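Local coordinates for uncharacterized protein (Corynebacterium diphtheriae, PDB 3LMM) that is of unknown function but is probably a transcriptional regulator with an AlbA-like domain and helix-turn-helix domains, at residues 16-24 with 34-42; 75-86 with 129-139. All coordinates share one frame; numbering follows the deposited sequence.

Interaction 1: residues 16-24 with 34-42; sequences IAQVESILA and TKETQSVDF. With CO (cobalt (II) ion), chain E.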
ATOM      1  N   ILE A  16      28.124   0.786   2.574  1.00 21.29           N
ATOM      2  CA  ILE A  16      28.652   2.149   2.495  1.00 22.07           C
ATOM      3  C   ILE A  16      30.140   2.124   2.155  1.00 25.26           C
ATOM      4  O   ILE A  16      30.625   2.961   1.395  1.00 25.53           O
ATOM      5  CB  ILE A  16      28.500   2.880   3.817  1.00 22.21           C
ATOM      6  CG1 ILE A  16      27.057   2.791   4.285  1.00 33.46           C
ATOM      7  CG2 ILE A  16      28.905   4.332   3.650  1.00 27.68           C
ATOM      8  CD1 ILE A  16      26.853   3.313   5.688  1.00 44.24           C
ATOM      9  N   ALA A  17      30.847   1.153   2.730  1.00 26.50           N
ATOM     10  CA  ALA A  17      32.276   0.977   2.500  1.00 23.88           C
ATOM     11  C   ALA A  17      32.518   0.716   1.021  1.00 23.11           C
ATOM     12  O   ALA A  17      33.315   1.398   0.373  1.00 17.92           O
ATOM     13  CB  ALA A  17      32.791  -0.193   3.318  1.00 19.45           C
ATOM     14  N   GLN A  18      31.824  -0.285   0.492  1.00 18.43           N
ATOM     15  CA  GLN A  18      31.974  -0.618  -0.911  1.00 22.31           C
ATOM     16  C   GLN A  18      31.828   0.640  -1.779  1.00 27.80           C
ATOM     17  O   GLN A  18      32.666   0.906  -2.646  1.00 20.59           O
ATOM     18  CB  GLN A  18      30.955  -1.686  -1.307  1.00 14.53           C
ATOM     19  CG  GLN A  18      31.307  -3.073  -0.794  1.00 21.01           C
ATOM     20  CD  GLN A  18      30.203  -4.082  -1.022  1.00 29.88           C
ATOM     21  OE1 GLN A  18      29.147  -4.002  -0.402  1.00 37.65           O
ATOM     22  NE2 GLN A  18      30.431  -5.030  -1.926  1.00 31.02           N
ATOM     23  N   VAL A  19      30.780   1.423  -1.531  1.00 26.12           N
ATOM     24  CA  VAL A  19      30.549   2.650  -2.282  1.00 16.69           C
ATOM     25  C   VAL A  19      31.724   3.611  -2.133  1.00 21.65           C
ATOM     26  O   VAL A  19      32.219   4.153  -3.120  1.00 27.39           O
ATOM     27  CB  VAL A  19      29.259   3.343  -1.818  1.00 13.10           C
ATOM     28  CG1 VAL A  19      28.979   4.566  -2.668  1.00  8.73           C
ATOM     29  CG2 VAL A  19      28.114   2.371  -1.918  1.00 14.71           C
ATOM     30  N   GLU A  20      32.191   3.820  -0.910  1.00 28.91           N
ATOM     31  CA  GLU A  20      33.325   4.720  -0.711  1.00 34.60           C
ATOM     32  C   GLU A  20      34.478   4.269  -1.591  1.00 29.86           C
ATOM     33  O   GLU A  20      35.107   5.086  -2.258  1.00 27.73           O
ATOM     34  CB  GLU A  20      33.744   4.711   0.754  1.00 43.00           C
ATOM     35  CG  GLU A  20      32.632   5.189   1.668  1.00 63.82           C
ATOM     36  CD  GLU A  20      32.438   6.693   1.629  1.00 71.23           C
ATOM     37  OE1 GLU A  20      32.481   7.295   0.527  1.00 74.81           O
ATOM     38  OE2 GLU A  20      32.222   7.273   2.718  1.00 80.83           O
ATOM     39  N   SER A  21      34.733   2.963  -1.591  1.00 22.87           N
ATOM     40  CA  SER A  21      35.798   2.371  -2.394  1.00 24.73           C
ATOM     41  C   SER A  21      35.643   2.717  -3.881  1.00 25.14           C
ATOM     42  O   SER A  21      36.518   3.349  -4.480  1.00 14.93           O
ATOM     43  CB  SER A  21      35.796   0.852  -2.210  1.00 19.87           C
ATOM     44  OG  SER A  21      36.455   0.197  -3.281  1.00 20.08           O
ATOM     45  N   ILE A  22      34.531   2.293  -4.472  1.00 25.24           N
ATOM     46  CA  ILE A  22      34.269   2.574  -5.873  1.00 24.72           C
ATOM     47  C   ILE A  22      34.564   4.039  -6.152  1.00 26.33           C
ATOM     48  O   ILE A  22      35.228   4.371  -7.135  1.00 32.88           O
ATOM     49  CB  ILE A  22      32.785   2.325  -6.247  1.00 30.21           C
ATOM     50  CG1 ILE A  22      32.444   0.835  -6.156  1.00 21.94           C
ATOM     51  CG2 ILE A  22      32.514   2.858  -7.650  1.00 22.39           C
ATOM     52  CD1 ILE A  22      33.137  -0.004  -7.195  1.00 33.14           C
ATOM     53  N   LEU A  23      34.071   4.921  -5.290  1.00 21.21           N
ATOM     54  CA  LEU A  23      34.277   6.351  -5.492  1.00 20.75           C
ATOM     55  C   LEU A  23      35.721   6.813  -5.360  1.00 19.23           C
ATOM     56  O   LEU A  23      36.115   7.797  -5.968  1.00 18.75           O
ATOM     57  CB  LEU A  23      33.393   7.147  -4.531  1.00 18.14           C
ATOM     58  CG  LEU A  23      31.877   6.992  -4.682  1.00 18.92           C
ATOM     59  CD1 LEU A  23      31.202   7.952  -3.729  1.00 26.46           C
ATOM     60  CD2 LEU A  23      31.431   7.284  -6.099  1.00 21.93           C
ATOM     61  N   ALA A  24      36.512   6.102  -4.568  1.00 30.50           N
ATOM     62  CA  ALA A  24      37.908   6.479  -4.364  1.00 26.97           C
ATOM     63  C   ALA A  24      38.783   6.207  -5.594  1.00 24.00           C
ATOM     64  O   ALA A  24      39.856   6.799  -5.739  1.00 24.65           O
ATOM     65  CB  ALA A  24      38.468   5.748  -3.142  1.00 23.89           C
ATOM     66  N   THR A  34      35.979  -3.623  -8.180  1.00 24.58           N
ATOM     67  CA  THR A  34      36.934  -4.628  -7.738  1.00 19.49           C
ATOM     68  C   THR A  34      36.099  -5.778  -7.222  1.00 23.67           C
ATOM     69  O   THR A  34      34.939  -5.581  -6.862  1.00 27.72           O
ATOM     70  CB  THR A  34      37.834  -4.110  -6.605  1.00 17.91           C
ATOM     71  OG1 THR A  34      37.052  -3.322  -5.701  1.00 23.34           O
ATOM     72  CG2 THR A  34      38.964  -3.278  -7.156  1.00 17.13           C
ATOM     73  N   LYS A  35      36.676  -6.969  -7.178  1.00 24.45           N
ATOM     74  CA  LYS A  35      35.935  -8.129  -6.697  1.00 25.45           C
ATOM     75  C   LYS A  35      35.050  -7.762  -5.499  1.00 26.64           C
ATOM     76  O   LYS A  35      33.885  -8.135  -5.455  1.00 23.27           O
ATOM     77  CB  LYS A  35      36.902  -9.248  -6.307  1.00 27.74           C
ATOM     78  CG  LYS A  35      36.231 -10.599  -6.122  1.00 35.88           C
ATOM     79  CD  LYS A  35      37.207 -11.630  -5.596  1.00 37.96           C
ATOM     80  CE  LYS A  35      36.521 -12.959  -5.338  1.00 45.74           C
ATOM     81  NZ  LYS A  35      37.434 -13.920  -4.645  1.00 57.33           N
ATOM     82  N   GLU A  36      35.602  -7.011  -4.550  1.00 28.63           N
ATOM     83  CA  GLU A  36      34.857  -6.611  -3.360  1.00 33.81           C
ATOM     84  C   GLU A  36      33.675  -5.690  -3.597  1.00 32.37           C
ATOM     85  O   GLU A  36      32.652  -5.791  -2.931  1.00 41.87           O
ATOM     86  CB  GLU A  36      35.780  -5.941  -2.345  1.00 45.48           C
ATOM     87  CG  GLU A  36      36.666  -6.911  -1.592  1.00 75.81           C
ATOM     88  CD  GLU A  36      35.880  -7.865  -0.698  1.00 91.04           C
ATOM     89  OE1 GLU A  36      36.515  -8.769  -0.102  1.00 98.87           O
ATOM     90  OE2 GLU A  36      34.637  -7.711  -0.584  1.00 97.43           O
ATOM     91  N   THR A  37      33.809  -4.781  -4.544  1.00 29.96           N
ATOM     92  CA  THR A  37      32.741  -3.841  -4.812  1.00 28.91           C
ATOM     93  C   THR A  37      32.114  -4.087  -6.174  1.00 35.09           C
ATOM     94  O   THR A  37      31.628  -3.160  -6.812  1.00 44.52           O
ATOM     95  CB  THR A  37      33.297  -2.422  -4.749  1.00 25.79           C
ATOM     96  OG1 THR A  37      34.434  -2.322  -5.613  1.00 20.32           O
ATOM     97  CG2 THR A  37      33.721  -2.097  -3.336  1.00 13.90           C
ATOM     98  N   GLN A  38      32.112  -5.339  -6.614  1.00 33.52           N
ATOM     99  CA  GLN A  38      31.567  -5.677  -7.924  1.00 30.38           C
ATOM    100  C   GLN A  38      30.059  -5.581  -8.027  1.00 30.93           C
ATOM    101  O   GLN A  38      29.530  -5.284  -9.093  1.00 37.06           O
ATOM    102  CB  GLN A  38      31.997  -7.091  -8.314  1.00 31.02           C
ATOM    103  CG  GLN A  38      31.402  -7.608  -9.618  1.00 33.06           C
ATOM    104  CD  GLN A  38      31.811  -9.047  -9.905  1.00 36.73           C
ATOM    105  OE1 GLN A  38      31.488  -9.603 -10.958  1.00 34.46           O
ATOM    106  NE2 GLN A  38      32.528  -9.659  -8.961  1.00 36.91           N
ATOM    107  N   SER A  39      29.364  -5.825  -6.926  1.00 32.09           N
ATOM    108  CA  SER A  39      27.910  -5.812  -6.957  1.00 27.27           C
ATOM    109  C   SER A  39      27.228  -4.460  -6.887  1.00 29.78           C
ATOM    110  O   SER A  39      26.013  -4.367  -7.061  1.00 31.20           O
ATOM    111  CB  SER A  39      27.369  -6.714  -5.854  1.00 22.12           C
ATOM    112  OG  SER A  39      27.657  -8.059  -6.161  1.00 19.19           O
ATOM    113  N   VAL A  40      27.991  -3.406  -6.639  1.00 24.97           N
ATOM    114  CA  VAL A  40      27.377  -2.101  -6.567  1.00 16.93           C
ATOM    115  C   VAL A  40      26.702  -1.821  -7.910  1.00 17.17           C
ATOM    116  O   VAL A  40      27.269  -2.066  -8.973  1.00 16.17           O
ATOM    117  CB  VAL A  40      28.421  -1.037  -6.209  1.00 19.72           C
ATOM    118  CG1 VAL A  40      27.779   0.325  -6.130  1.00 17.97           C
ATOM    119  CG2 VAL A  40      29.059  -1.388  -4.870  1.00 19.29           C
ATOM    120  N   ASP A  41      25.468  -1.333  -7.842  1.00 21.10           N
ATOM    121  CA  ASP A  41      24.664  -1.044  -9.023  1.00 19.50           C
ATOM    122  C   ASP A  41      24.895   0.350  -9.587  1.00 18.16           C
ATOM    123  O   ASP A  41      24.492   1.341  -8.975  1.00 16.58           O
ATOM    124  CB  ASP A  41      23.177  -1.208  -8.668  1.00 28.49           C
ATOM    125  CG  ASP A  41      22.301  -1.495  -9.882  1.00 28.72           C
ATOM    126  OD1 ASP A  41      22.823  -1.474 -11.012  1.00 39.91           O
ATOM    127  OD2 ASP A  41      21.089  -1.755  -9.705  1.00 20.96           O
ATOM    128  N   PHE A  42      25.538   0.427 -10.753  1.00 19.93           N
ATOM    129  CA  PHE A  42      25.787   1.717 -11.415  1.00 22.14           C
ATOM    130  C   PHE A  42      24.587   2.081 -12.267  1.00 18.27           C
ATOM    131  O   PHE A  42      24.241   1.346 -13.185  1.00 22.02           O
ATOM    132  CB  PHE A  42      27.004   1.656 -12.344  1.00 22.33           C
ATOM    133  CG  PHE A  42      28.322   1.595 -11.626  1.00 35.13           C
ATOM    134  CD1 PHE A  42      29.501   1.386 -12.336  1.00 25.20           C
ATOM    135  CD2 PHE A  42      28.386   1.748 -10.245  1.00 40.18           C
ATOM    136  CE1 PHE A  42      30.721   1.307 -11.679  1.00 29.75           C
ATOM    137  CE2 PHE A  42      29.606   1.671  -9.578  1.00 43.43           C
ATOM    138  CZ  PHE A  42      30.780   1.457 -10.298  1.00 36.60           C
TER
HETATM  139 CO    CO E 601      23.507  -1.119 -13.564  1.00 93.19          CO

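Interaction 2: residues 75-86 with 129-139; sequences MANTPGGGALIV and VLAIYVAAAAE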
HETATM    1  N   MSE A  75      16.662  -4.764  -6.281  1.00 32.97           N
HETATM    2  CA  MSE A  75      17.565  -4.884  -5.170  1.00 30.04           C
HETATM    3  C   MSE A  75      16.869  -5.419  -3.947  1.00 28.76           C
HETATM    4  O   MSE A  75      17.149  -6.534  -3.508  1.00 22.26           O
HETATM    5  CB  MSE A  75      18.181  -3.531  -4.860  1.00 31.35           C
HETATM    6  CG  MSE A  75      19.476  -3.649  -4.121  1.00 46.18           C
HETATM    7 SE   MSE A  75      20.853  -4.435  -5.204  1.00 59.31          SE
HETATM    8  CE  MSE A  75      20.679  -6.276  -4.686  1.00 58.76           C
ATOM      9  N   ALA A  76      15.955  -4.622  -3.405  1.00 29.11           N
ATOM     10  CA  ALA A  76      15.217  -5.017  -2.217  1.00 26.07           C
ATOM     11  C   ALA A  76      14.693  -6.444  -2.317  1.00 17.53           C
ATOM     12  O   ALA A  76      14.544  -7.119  -1.305  1.00 15.73           O
ATOM     13  CB  ALA A  76      14.066  -4.041  -1.971  1.00 13.33           C
ATOM     14  N   ASN A  77      14.425  -6.903  -3.535  1.00 14.81           N
ATOM     15  CA  ASN A  77      13.921  -8.257  -3.730  1.00 17.36           C
ATOM     16  C   ASN A  77      14.994  -9.308  -3.675  1.00 14.86           C
ATOM     17  O   ASN A  77      14.702 -10.459  -3.412  1.00 17.80           O
ATOM     18  CB  ASN A  77      13.217  -8.409  -5.072  1.00 25.38           C
ATOM     19  CG  ASN A  77      11.871  -7.763  -5.092  1.00 31.86           C
ATOM     20  OD1 ASN A  77      11.127  -7.833  -4.117  1.00 37.27           O
ATOM     21  ND2 ASN A  77      11.528  -7.140  -6.216  1.00 41.74           N
ATOM     22  N   THR A  78      16.232  -8.949  -3.965  1.00  6.45           N
ATOM     23  CA  THR A  78      17.270  -9.966  -3.911  1.00 13.47           C
ATOM     24  C   THR A  78      17.757 -10.020  -2.469  1.00 18.26           C
ATOM     25  O   THR A  78      17.922  -8.983  -1.824  1.00 25.59           O
ATOM     26  CB  THR A  78      18.459  -9.631  -4.805  1.00  6.46           C
ATOM     27  OG1 THR A  78      19.555  -9.248  -3.978  1.00 17.12           O
ATOM     28  CG2 THR A  78      18.145  -8.482  -5.717  1.00  2.54           C
ATOM     29  N   PRO A  79      18.005 -11.226  -1.939  1.00 21.27           N
ATOM     30  CA  PRO A  79      18.471 -11.254  -0.549  1.00 21.67           C
ATOM     31  C   PRO A  79      19.779 -10.483  -0.334  1.00 18.38           C
ATOM     32  O   PRO A  79      20.662 -10.470  -1.192  1.00 11.12           O
ATOM     33  CB  PRO A  79      18.598 -12.750  -0.261  1.00 11.63           C
ATOM     34  CG  PRO A  79      19.000 -13.305  -1.592  1.00 28.29           C
ATOM     35  CD  PRO A  79      18.088 -12.565  -2.555  1.00 26.15           C
ATOM     36  N   GLY A  80      19.872  -9.824   0.816  1.00 21.30           N
ATOM     37  CA  GLY A  80      21.055  -9.062   1.149  1.00 20.79           C
ATOM     38  C   GLY A  80      20.973  -7.646   0.634  1.00 23.91           C
ATOM     39  O   GLY A  80      21.836  -6.816   0.923  1.00 29.41           O
ATOM     40  N   GLY A  81      19.926  -7.362  -0.128  1.00 22.46           N
ATOM     41  CA  GLY A  81      19.786  -6.031  -0.676  1.00 23.90           C
ATOM     42  C   GLY A  81      21.093  -5.614  -1.316  1.00 25.08           C
ATOM     43  O   GLY A  81      21.925  -6.462  -1.649  1.00 28.67           O
ATOM     44  N   GLY A  82      21.279  -4.310  -1.481  1.00 19.73           N
ATOM     45  CA  GLY A  82      22.497  -3.809  -2.087  1.00 19.85           C
ATOM     46  C   GLY A  82      22.499  -2.297  -2.166  1.00 23.32           C
ATOM     47  O   GLY A  82      21.636  -1.629  -1.583  1.00 21.83           O
ATOM     48  N   ALA A  83      23.476  -1.754  -2.892  1.00 24.90           N
ATOM     49  CA  ALA A  83      23.596  -0.311  -3.054  1.00 24.58           C
ATOM     50  C   ALA A  83      23.632   0.110  -4.514  1.00 22.15           C
ATOM     51  O   ALA A  83      24.114  -0.614  -5.379  1.00 13.68           O
ATOM     52  CB  ALA A  83      24.836   0.193  -2.335  1.00  9.97           C
ATOM     53  N   LEU A  84      23.106   1.301  -4.760  1.00 23.73           N
ATOM     54  CA  LEU A  84      23.041   1.893  -6.079  1.00 22.36           C
ATOM     55  C   LEU A  84      23.738   3.229  -6.102  1.00 22.65           C
ATOM     56  O   LEU A  84      23.626   4.001  -5.153  1.00 26.13           O
ATOM     57  CB  LEU A  84      21.600   2.157  -6.467  1.00 14.08           C
ATOM     58  CG  LEU A  84      20.879   0.994  -7.068  1.00 20.93           C
ATOM     59  CD1 LEU A  84      20.825  -0.173  -6.076  1.00 21.17           C
ATOM     60  CD2 LEU A  84      19.498   1.469  -7.454  1.00 15.28           C
ATOM     61  N   ILE A  85      24.451   3.509  -7.182  1.00 13.95           N
ATOM     62  CA  ILE A  85      25.060   4.812  -7.299  1.00 13.38           C
ATOM     63  C   ILE A  85      24.431   5.439  -8.533  1.00 16.66           C
ATOM     64  O   ILE A  85      24.740   5.038  -9.656  1.00 25.58           O
ATOM     65  CB  ILE A  85      26.577   4.751  -7.481  1.00  1.00           C
ATOM     66  CG1 ILE A  85      27.202   3.901  -6.382  1.00 14.39           C
ATOM     67  CG2 ILE A  85      27.143   6.164  -7.396  1.00  1.00           C
ATOM     68  CD1 ILE A  85      28.727   3.972  -6.336  1.00  1.46           C
ATOM     69  N   VAL A  86      23.512   6.380  -8.322  1.00 13.33           N
ATOM     70  CA  VAL A  86      22.863   7.055  -9.432  1.00  8.97           C
ATOM     71  C   VAL A  86      23.784   8.153  -9.896  1.00 10.18           C
ATOM     72  O   VAL A  86      24.258   8.942  -9.089  1.00 22.06           O
ATOM     73  CB  VAL A  86      21.549   7.695  -9.025  1.00  9.84           C
ATOM     74  CG1 VAL A  86      21.156   8.725 -10.065  1.00 15.60           C
ATOM     75  CG2 VAL A  86      20.461   6.635  -8.906  1.00  7.10           C
ATOM     76  N   VAL A 129      26.566  12.707  -7.109  1.00 18.57           N
ATOM     77  CA  VAL A 129      25.931  11.415  -7.351  1.00 22.21           C
ATOM     78  C   VAL A 129      25.141  10.969  -6.135  1.00 27.11           C
ATOM     79  O   VAL A 129      25.453  11.348  -5.005  1.00 29.96           O
ATOM     80  CB  VAL A 129      26.944  10.307  -7.711  1.00 10.44           C
ATOM     81  CG1 VAL A 129      27.718  10.698  -8.944  1.00  3.47           C
ATOM     82  CG2 VAL A 129      27.845  10.036  -6.547  1.00  6.28           C
ATOM     83  N   LEU A 130      24.096  10.183  -6.367  1.00 26.95           N
ATOM     84  CA  LEU A 130      23.292   9.688  -5.262  1.00 21.15           C
ATOM     85  C   LEU A 130      23.613   8.241  -4.924  1.00 19.69           C
ATOM     86  O   LEU A 130      23.607   7.368  -5.787  1.00 24.42           O
ATOM     87  CB  LEU A 130      21.799   9.810  -5.565  1.00 18.54           C
ATOM     88  CG  LEU A 130      21.136  11.145  -5.285  1.00  3.84           C
ATOM     89  CD1 LEU A 130      22.002  11.987  -4.370  1.00  1.00           C
ATOM     90  CD2 LEU A 130      20.914  11.836  -6.588  1.00 11.89           C
ATOM     91  N   ALA A 131      23.909   7.999  -3.657  1.00 17.05           N
ATOM     92  CA  ALA A 131      24.191   6.656  -3.207  1.00 12.80           C
ATOM     93  C   ALA A 131      22.882   6.177  -2.612  1.00 16.65           C
ATOM     94  O   ALA A 131      22.399   6.752  -1.643  1.00 16.25           O
ATOM     95  CB  ALA A 131      25.265   6.671  -2.149  1.00  7.98           C
ATOM     96  N   ILE A 132      22.283   5.155  -3.205  1.00  9.89           N
ATOM     97  CA  ILE A 132      21.043   4.651  -2.657  1.00 16.38           C
ATOM     98  C   ILE A 132      21.261   3.291  -2.015  1.00 23.06           C
ATOM     99  O   ILE A 132      21.702   2.340  -2.669  1.00 20.40           O
ATOM    100  CB  ILE A 132      19.965   4.504  -3.714  1.00  8.82           C
ATOM    101  CG1 ILE A 132      19.675   5.842  -4.353  1.00  1.00           C
ATOM    102  CG2 ILE A 132      18.715   3.973  -3.063  1.00 11.22           C
ATOM    103  CD1 ILE A 132      18.647   5.764  -5.429  1.00  1.00           C
ATOM    104  N   TYR A 133      20.950   3.203  -0.727  1.00 20.17           N
ATOM    105  CA  TYR A 133      21.120   1.964   0.005  1.00 21.17           C
ATOM    106  C   TYR A 133      19.766   1.320   0.227  1.00 24.97           C
ATOM    107  O   TYR A 133      18.916   1.843   0.958  1.00 31.06           O
ATOM    108  CB  TYR A 133      21.804   2.233   1.346  1.00 15.90           C
ATOM    109  CG  TYR A 133      23.201   2.779   1.202  1.00 16.62           C
ATOM    110  CD1 TYR A 133      24.237   1.976   0.735  1.00 16.98           C
ATOM    111  CD2 TYR A 133      23.474   4.121   1.461  1.00 16.64           C
ATOM    112  CE1 TYR A 133      25.517   2.500   0.525  1.00 21.82           C
ATOM    113  CE2 TYR A 133      24.748   4.657   1.252  1.00 16.79           C
ATOM    114  CZ  TYR A 133      25.764   3.845   0.781  1.00 19.72           C
ATOM    115  OH  TYR A 133      27.017   4.381   0.547  1.00 12.28           O
ATOM    116  N   VAL A 134      19.559   0.182  -0.417  1.00 15.25           N
ATOM    117  CA  VAL A 134      18.302  -0.519  -0.277  1.00 14.98           C
ATOM    118  C   VAL A 134      18.500  -1.840   0.469  1.00 14.17           C
ATOM    119  O   VAL A 134      19.374  -2.633   0.131  1.00 13.97           O
ATOM    120  CB  VAL A 134      17.624  -0.682  -1.685  1.00 14.33           C
ATOM    121  CG1 VAL A 134      18.675  -0.627  -2.771  1.00 12.24           C
ATOM    122  CG2 VAL A 134      16.811  -1.963  -1.760  1.00  3.23           C
ATOM    123  N   ALA A 135      17.703  -2.035   1.521  1.00 17.36           N
ATOM    124  CA  ALA A 135      17.756  -3.233   2.359  1.00 17.07           C
ATOM    125  C   ALA A 135      16.841  -4.322   1.823  1.00 20.53           C
ATOM    126  O   ALA A 135      15.886  -4.035   1.101  1.00 28.05           O
ATOM    127  CB  ALA A 135      17.357  -2.881   3.783  1.00 10.92           C
ATOM    128  N   ALA A 136      17.139  -5.570   2.178  1.00 21.34           N
ATOM    129  CA  ALA A 136      16.338  -6.705   1.737  1.00 14.38           C
ATOM    130  C   ALA A 136      14.915  -6.560   2.269  1.00 21.23           C
ATOM    131  O   ALA A 136      14.708  -6.299   3.457  1.00 17.06           O
ATOM    132  CB  ALA A 136      16.951  -7.992   2.240  1.00 14.13           C
ATOM    133  N   ALA A 137      13.941  -6.729   1.381  1.00 19.05           N
ATOM    134  CA  ALA A 137      12.535  -6.603   1.741  1.00 20.35           C
ATOM    135  C   ALA A 137      12.062  -7.809   2.519  1.00 18.10           C
ATOM    136  O   ALA A 137      12.522  -8.918   2.279  1.00 20.53           O
ATOM    137  CB  ALA A 137      11.694  -6.446   0.487  1.00 23.48           C
ATOM    138  N   ALA A 138      11.138  -7.609   3.449  1.00 18.22           N
ATOM    139  CA  ALA A 138      10.648  -8.741   4.222  1.00 21.38           C
ATOM    140  C   ALA A 138       9.628  -9.538   3.406  1.00 21.31           C
ATOM    141  O   ALA A 138       9.199 -10.620   3.814  1.00 15.19           O
ATOM    142  CB  ALA A 138      10.043  -8.261   5.538  1.00 17.99           C
ATOM    143  N   GLU A 139       9.249  -8.993   2.250  1.00 20.52           N
ATOM    144  CA  GLU A 139       8.292  -9.636   1.335  1.00 22.44           C
ATOM    145  C   GLU A 139       8.541  -9.083  -0.058  1.00 19.68           C
ATOM    146  O   GLU A 139       9.087  -7.991  -0.202  1.00 23.50           O
ATOM    147  CB  GLU A 139       6.854  -9.333   1.748  1.00 14.77           C
ATOM    148  CG  GLU A 139       6.540  -7.868   1.828  1.00 22.83           C
ATOM    149  CD  GLU A 139       5.157  -7.595   2.370  1.00 28.25           C
ATOM    150  OE1 GLU A 139       4.172  -7.835   1.641  1.00 23.88           O
ATOM    151  OE2 GLU A 139       5.057  -7.145   3.532  1.00 28.03           O
TER
HETATM  152  O   HOH W   1      14.326  -9.527   0.434  1.00 10.34           O
HETATM  153  O   HOH W   2      20.775  -4.177   2.225  1.00  5.35           O

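Interaction 1: residues 16-24 with 34-42
Gln18 meets Glu36 because its CG lies anti to the carbonyl carbon (chi1 -75°) and the chain is extended beyond CG. The amide thus reaches across from the helix to the turn at 34-37. There NE2 donates to Glu36 O at 2.6 Å. The carbonyl takes this donor in its own plane, and the oxygen also lies close to the plane of the Gln18 amide. The N-H...O angle is 154°.

Thr37 presents two different branches to the helix. With chi1 at 53°, CG2 is anti to the carbonyl carbon and rests on the backbone of Gln18, 3.3 Å from Gln18 O. Gln18 CB and Ser21 OG flank the same methyl. The other branch, OG1, shares a hydrogen bond with Thr34 OG1 at 2.8 Å, which ties the two ends of the turn together. Ile22 CD1 lies beside Thr37 OG1 and CB, and the two side chains run past each other in opposite directions.

Further along, the contact is apolar. Val40 CG2 packs 4.0 Å from Gln18 CB. Ile22 CG2 meets the edge of the Phe42 ring, 3.5 Å from Phe42 CZ. The backbone of Phe42 serves a different site: its O binds the cobalt ion at 2.6 Å. Asp41 OD1 also binds the metal, and Asp90 is the third residue of the metal site.

The contact joins helix 10-24 to the loop that leads into strand 41-43. On another side of the helix, Val19 packs on strand 82-86, and Ile16 and Val19 touch Tyr133 of strand 128-134.

Interaction 2: residues 75-86 with 129-139
Gly82 and Val134 pair at one end of an antiparallel two-strand ladder within the mixed sheet of the AlbA-like domain. Strand 82-86 follows helix 62-77 through a type II turn, Thr78 to Gly81.

Backbone hydrogen bonds join Gly82 with Val134, Leu84 with Ile132, and Val86 with Leu130, each in both directions. Ile132 N to Leu84 O is 2.6 Å. Ala83-Tyr133 and Ile85-Ala131 are the non-hydrogen-bonded pairs between them. Past the strands, Ala137 N donates to Ala76 O at 2.8 Å, so the helix end is also held.

Apolar contacts lie on both faces. Leu84, Val86, Leu130, Ile132 and Val134 share one face, where Val86 CG2 meets Ile132 CD1 at 4.0 Å. On the other, Ala83 CB approaches Tyr133 CD1 obliquely at 3.6 Å. Val134 is wedged under the helix end. Its CG1 faces CG of Met75, which is modelled as selenomethionine, and its CG2 meets Ala76 CB. The Met75 selenium lies over Gly82, which has no side chain.

Two waters bridge residues 75-86 and 129-139. One donates to Ala76 O and Ala137 O; the other donates to Gly80 O at 3.1 Å and to Val134 O at 3.0 Å.

In the fold
Both contacts reach the same four-stranded sheet. Interaction 2 is buried and joins its two central strands. Interaction 1 is partly buried and sits at the margin, where the chain enters edge strand 41-43. Their chemistry differs accordingly. Interaction 2 rests on a regular backbone ladder with apolar side chains on both faces. Interaction 1 relies on side chains, with one hydrogen bond, from a side-chain amide to a backbone carbonyl, and a small apolar patch. Strand 41-43 links them: Asp41 N and O are probably hydrogen-bonded to Ala83 O and Ile85 N, respectively. The cobalt ion is bound directly at interaction 1, while the Leu84 side chain lies about 7 Å from it.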